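Local atomic coordinates of NDP-rhamnosyltransferase (Saccharopolyspora spinosa, PDB entry 3TSA), a protein that is a glycosyltransferase of the GT-B fold, built from two Rossmann-like domains that face each other. Residues C287-A293 against I307-P313; V138-G144 against P175-P181. The contacts are given in a common frame with arbitrary orientation. Residues are numbered along the deposited sequence.

Both contacts are parallel strand pairs of the same kind, one in each half of a GT-B fold. Contact 2 (138-144 with 175-181) belongs to the parallel sheet of the N-terminal half. Contact 1 (287-293 with 307-313) belongs to that of the C-terminal half. Contact 1 joins the fourth and fifth strands of its sheet along the chain, contact 2 the fifth and sixth of its own. The centres of contact 1 and contact 2 lie 26 Å apart, on opposite sides of the chain's centre. The nearest atoms of contact 1 and contact 2 are about 10 Å apart. They do not touch, but W143 of contact 2 hydrogen-bonds S296 and D317 of the C-terminal half. A magnesium ion lies about 7 Å from the side chain of D180.

Contact 1: residues C287-A293 against I307-P313; sequences CELVICA and IPQLVLP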
# COMPACT_ATOMS: atom_id res chain seq x y z
N CYS A 287 14.40 -14.40 15.26
CA CYS A 287 13.76 -14.99 16.50
C CYS A 287 13.69 -16.49 16.40
O CYS A 287 13.53 -17.04 15.25
CB CYS A 287 12.34 -14.50 16.63
SG CYS A 287 12.25 -12.71 16.98
N GLU A 288 13.78 -17.20 17.55
CA GLU A 288 13.75 -18.66 17.42
C GLU A 288 12.34 -19.22 17.77
O GLU A 288 12.12 -20.41 17.59
CB GLU A 288 14.75 -19.29 18.44
CG GLU A 288 16.20 -19.10 17.97
CD GLU A 288 17.13 -19.74 18.97
OE1 GLU A 288 17.10 -20.98 19.06
OE2 GLU A 288 17.77 -19.03 19.72
N LEU A 289 11.45 -18.35 18.23
CA LEU A 289 10.11 -18.81 18.66
C LEU A 289 9.17 -17.61 18.62
O LEU A 289 9.66 -16.49 18.92
CB LEU A 289 10.19 -19.43 20.07
CG LEU A 289 8.89 -19.86 20.78
CD1 LEU A 289 8.23 -21.01 20.03
CD2 LEU A 289 9.12 -20.20 22.26
N VAL A 290 7.88 -17.81 18.26
CA VAL A 290 6.91 -16.76 18.34
C VAL A 290 5.84 -17.23 19.34
O VAL A 290 5.40 -18.38 19.20
CB VAL A 290 6.19 -16.48 17.00
CG1 VAL A 290 5.09 -15.36 17.22
CG2 VAL A 290 7.25 -15.97 16.08
N ILE A 291 5.51 -16.42 20.34
CA ILE A 291 4.35 -16.84 21.22
C ILE A 291 3.22 -15.91 20.76
O ILE A 291 3.36 -14.68 20.77
CB ILE A 291 4.63 -16.56 22.76
CG1 ILE A 291 5.77 -17.44 23.28
CG2 ILE A 291 3.36 -16.85 23.60
CD1 ILE A 291 6.43 -17.01 24.60
N CYS A 292 2.09 -16.51 20.39
CA CYS A 292 0.99 -15.73 19.84
C CYS A 292 -0.34 -16.39 20.16
O CYS A 292 -0.38 -17.46 20.76
CB CYS A 292 1.15 -15.58 18.33
SG CYS A 292 1.22 -17.17 17.40
N ALA A 293 -1.43 -15.81 19.67
CA ALA A 293 -2.75 -16.40 20.03
C ALA A 293 -3.25 -17.27 18.84
O ALA A 293 -4.29 -17.99 18.97
CB ALA A 293 -3.75 -15.27 20.36
N ILE A 307 9.57 -20.27 11.45
CA ILE A 307 9.75 -19.99 12.89
C ILE A 307 8.63 -20.72 13.68
O ILE A 307 7.44 -20.49 13.45
CB ILE A 307 9.65 -18.51 13.17
CG1 ILE A 307 10.61 -17.63 12.32
CG2 ILE A 307 9.95 -18.23 14.69
CD1 ILE A 307 12.03 -18.09 12.39
N PRO A 308 9.03 -21.61 14.59
CA PRO A 308 7.96 -22.31 15.32
C PRO A 308 7.23 -21.40 16.28
O PRO A 308 7.70 -20.33 16.65
CB PRO A 308 8.67 -23.42 16.08
CG PRO A 308 10.07 -23.01 16.19
CD PRO A 308 10.37 -22.06 14.98
N GLN A 309 6.04 -21.85 16.70
CA GLN A 309 5.17 -21.04 17.52
C GLN A 309 4.66 -21.80 18.71
O GLN A 309 4.41 -22.99 18.66
CB GLN A 309 3.94 -20.49 16.74
CG GLN A 309 4.35 -19.70 15.49
CD GLN A 309 3.74 -20.26 14.24
OE1 GLN A 309 4.45 -20.69 13.32
NE2 GLN A 309 2.43 -20.31 14.21
N LEU A 310 4.53 -21.04 19.78
CA LEU A 310 3.81 -21.53 20.98
C LEU A 310 2.47 -20.74 20.94
O LEU A 310 2.50 -19.53 21.03
CB LEU A 310 4.61 -21.10 22.16
CG LEU A 310 4.50 -21.95 23.44
CD1 LEU A 310 5.25 -21.44 24.68
CD2 LEU A 310 3.24 -22.60 23.72
N VAL A 311 1.34 -21.46 20.87
CA VAL A 311 0.09 -20.83 20.48
C VAL A 311 -0.86 -20.90 21.67
O VAL A 311 -1.00 -21.95 22.28
CB VAL A 311 -0.56 -21.53 19.28
CG1 VAL A 311 -1.71 -20.64 18.75
CG2 VAL A 311 0.47 -21.71 18.10
N LEU A 312 -1.39 -19.75 22.03
CA LEU A 312 -2.42 -19.71 23.12
C LEU A 312 -3.72 -19.31 22.50
O LEU A 312 -4.17 -18.17 22.57
CB LEU A 312 -1.96 -18.70 24.16
CG LEU A 312 -0.66 -18.85 25.00
CD1 LEU A 312 0.56 -18.87 24.23
CD2 LEU A 312 -0.62 -17.56 25.85
N PRO A 313 -4.44 -20.28 21.89
CA PRO A 313 -5.65 -19.89 21.19
C PRO A 313 -6.76 -19.34 22.12
O PRO A 313 -6.81 -19.75 23.30
CB PRO A 313 -6.13 -21.24 20.58
CG PRO A 313 -5.56 -22.33 21.56
CD PRO A 313 -4.20 -21.74 21.87
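Four backbone hydrogen bonds join these segments as neighbouring parallel strands. V290 N donates to P308 O (3.0 Å), and L310 N to V290 O (2.9 Å). C292 N donates to L310 O (3.1 Å), and L312 N to C292 O (2.8 Å). V290 and C292 thus each bond through both N and O. Strand 289-292, helix 296-304 and strand 309-311 form a beta-alpha-beta unit of the Rossmann-like C-terminal half. The strand axes diverge by only 16°. V290 pairs with Q309, I291 with L310 and C292 with V311. CA-H...O contacts fill in between, such as Q309 CA to V290 O at 3.2 Å.

I291 N and O are turned the other way, to strand 219-224, so strand 289-292 is internal to the sheet. E288 forms a salt bridge with R219.

The face carrying V290, C292, Q309 and V311 meets helices 296-304 and 318-327. L289, I291 and L310 lie on the other face, where L289 and L310 touch helix 343-354. Here I291 CG1 packs on L310 CB at 4.0 Å. At the start of the pair, I307 reaches across, with its CG2 3.8 Å from V290 CG2 and its CD1 3.4 Å from C287 O.

Contact 2: residues V138-G144 against P175-P181; sequences VVLHRWG and PELILDP
Build two strands, 138-141 and 177-180, running the same way, with a closest axis approach of 4.5 Å and a signed crossing angle of -25°. Pair V139 with L177, L140 with I178 and H141 with L179, at CA-CA distances of 4.9, 4.5 and 4.8 Å.

P175 comes first. Its CB lies 3.7 Å from L140 CG and 4.2 Å from V138 CG1. E176 has helical backbone angles (-59/-35), and its N gives a weak hydrogen bond to V138 O (2.9 Å). The chain extends from L177, whose O accepts L140 N at 2.8 Å. L177 CD2 is 4.1 Å from V139 CG1. I178 points to the other face, with CG1 4.1 Å from L140 CB. Its backbone bonds A195, so strand 177-180 has a neighbour on its far side as well.

This is the beta-alpha-beta unit of strand 138-141, helix 151-166 and strand 177-180, in the Rossmann-like N-terminal half of a GT-B fold. L179 bonds twice: its N to L140 O (2.6 Å) and its O to R142 N (2.9 Å). Its side chain is m,t, with CG 3.6 Å from V139 CG1; helices 19-27 and 376-385 cover this face.

D180 takes chi1 t. Its OD2 forms a salt bridge with R142 NH1 at 2.9 Å. R142 is m,t,t, which lays one guanidinium face over I178, with CZ 3.8 Å from I178 CG2. R142 NE forms a second salt bridge, to D146. P181 closes the segment with CD 3.1 Å from R142 O and 3.9 Å from R142 CB.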
# COMPACT_ATOMS: atom_id res chain seq x y z
N VAL A 138 -18.50 -13.46 -7.36
CA VAL A 138 -17.98 -13.32 -6.03
C VAL A 138 -16.80 -14.25 -5.92
O VAL A 138 -16.93 -15.47 -6.13
CB VAL A 138 -19.06 -13.60 -4.96
CG1 VAL A 138 -18.44 -13.74 -3.58
CG2 VAL A 138 -20.07 -12.45 -4.92
N VAL A 139 -15.66 -13.68 -5.53
CA VAL A 139 -14.50 -14.50 -5.21
C VAL A 139 -14.37 -14.39 -3.70
O VAL A 139 -14.17 -13.28 -3.14
CB VAL A 139 -13.24 -13.96 -5.88
CG1 VAL A 139 -11.97 -14.74 -5.38
CG2 VAL A 139 -13.29 -14.10 -7.47
N LEU A 140 -14.53 -15.51 -3.01
CA LEU A 140 -14.40 -15.50 -1.56
C LEU A 140 -12.90 -15.55 -1.20
O LEU A 140 -12.09 -16.16 -1.91
CB LEU A 140 -15.13 -16.73 -0.89
CG LEU A 140 -16.64 -16.61 -0.76
CD1 LEU A 140 -17.12 -17.70 0.25
CD2 LEU A 140 -17.09 -15.19 -0.35
N HIS A 141 -12.54 -14.91 -0.09
CA HIS A 141 -11.14 -14.94 0.40
C HIS A 141 -11.04 -15.42 1.85
O HIS A 141 -11.55 -14.76 2.76
CB HIS A 141 -10.55 -13.51 0.29
CG HIS A 141 -9.07 -13.47 0.41
ND1 HIS A 141 -8.44 -13.50 1.63
CD2 HIS A 141 -8.08 -13.44 -0.53
CE1 HIS A 141 -7.13 -13.49 1.45
NE2 HIS A 141 -6.88 -13.47 0.16
N ARG A 142 -10.33 -16.52 2.07
CA ARG A 142 -10.04 -16.98 3.41
C ARG A 142 -8.89 -16.17 3.98
O ARG A 142 -7.92 -15.87 3.28
CB ARG A 142 -9.61 -18.45 3.37
CG ARG A 142 -10.84 -19.30 3.12
CD ARG A 142 -10.46 -20.77 2.88
NE ARG A 142 -11.75 -21.55 2.85
CZ ARG A 142 -11.88 -22.65 2.08
NH1 ARG A 142 -10.82 -23.16 1.38
NH2 ARG A 142 -13.09 -23.25 2.01
N TRP A 143 -8.99 -15.87 5.27
CA TRP A 143 -7.80 -15.26 5.93
C TRP A 143 -6.82 -16.32 6.42
O TRP A 143 -5.63 -16.02 6.70
CB TRP A 143 -8.26 -14.33 7.06
CG TRP A 143 -8.90 -15.15 8.15
CD1 TRP A 143 -8.25 -15.79 9.15
CD2 TRP A 143 -10.24 -15.56 8.21
NE1 TRP A 143 -9.12 -16.54 9.89
CE2 TRP A 143 -10.37 -16.42 9.34
CE3 TRP A 143 -11.39 -15.25 7.46
CZ2 TRP A 143 -11.56 -16.99 9.73
CZ3 TRP A 143 -12.60 -15.82 7.84
CH2 TRP A 143 -12.68 -16.69 8.98
N GLY A 144 -7.28 -17.56 6.53
CA GLY A 144 -6.42 -18.62 7.05
C GLY A 144 -7.23 -19.91 7.27
O GLY A 144 -7.91 -20.35 6.37
N PRO A 175 -20.21 -19.25 -4.29
CA PRO A 175 -19.29 -18.28 -4.93
C PRO A 175 -18.61 -18.87 -6.18
O PRO A 175 -18.44 -20.11 -6.30
CB PRO A 175 -18.26 -17.97 -3.83
CG PRO A 175 -18.25 -19.32 -2.99
CD PRO A 175 -19.74 -19.68 -2.97
N GLU A 176 -18.13 -17.98 -7.04
CA GLU A 176 -17.35 -18.37 -8.23
C GLU A 176 -16.08 -19.13 -7.89
O GLU A 176 -15.68 -20.07 -8.63
CB GLU A 176 -16.94 -17.13 -9.02
CG GLU A 176 -17.34 -17.13 -10.40
CD GLU A 176 -18.83 -17.38 -10.50
OE1 GLU A 176 -19.15 -18.44 -11.09
OE2 GLU A 176 -19.64 -16.57 -9.93
N LEU A 177 -15.44 -18.78 -6.76
CA LEU A 177 -14.06 -19.19 -6.50
C LEU A 177 -13.86 -18.90 -4.99
O LEU A 177 -14.43 -17.93 -4.47
CB LEU A 177 -13.16 -18.28 -7.36
CG LEU A 177 -11.67 -18.48 -7.27
CD1 LEU A 177 -11.36 -19.95 -7.59
CD2 LEU A 177 -10.89 -17.51 -8.20
N ILE A 178 -13.09 -19.73 -4.29
CA ILE A 178 -12.61 -19.37 -2.90
C ILE A 178 -11.11 -19.28 -2.99
O ILE A 178 -10.48 -20.22 -3.57
CB ILE A 178 -12.94 -20.49 -1.91
CG1 ILE A 178 -14.48 -20.67 -1.92
CG2 ILE A 178 -12.51 -20.04 -0.54
CD1 ILE A 178 -15.00 -21.93 -1.12
N LEU A 179 -10.50 -18.19 -2.49
CA LEU A 179 -9.01 -18.16 -2.49
C LEU A 179 -8.55 -18.54 -1.07
O LEU A 179 -9.15 -18.09 -0.10
CB LEU A 179 -8.46 -16.79 -2.82
CG LEU A 179 -8.93 -16.27 -4.19
CD1 LEU A 179 -8.26 -14.91 -4.35
CD2 LEU A 179 -8.46 -17.15 -5.29
N ASP A 180 -7.49 -19.34 -0.97
CA ASP A 180 -7.09 -19.88 0.34
C ASP A 180 -5.57 -19.78 0.51
O ASP A 180 -4.80 -20.52 -0.16
CB ASP A 180 -7.56 -21.40 0.35
CG ASP A 180 -7.42 -22.00 1.69
OD1 ASP A 180 -6.83 -21.35 2.59
OD2 ASP A 180 -7.93 -23.17 1.87
N PRO A 181 -5.09 -18.93 1.48
CA PRO A 181 -3.68 -18.83 1.74
C PRO A 181 -3.21 -19.82 2.86
O PRO A 181 -2.02 -19.88 3.19
CB PRO A 181 -3.54 -17.39 2.24
CG PRO A 181 -4.83 -17.17 3.13
CD PRO A 181 -5.92 -17.96 2.25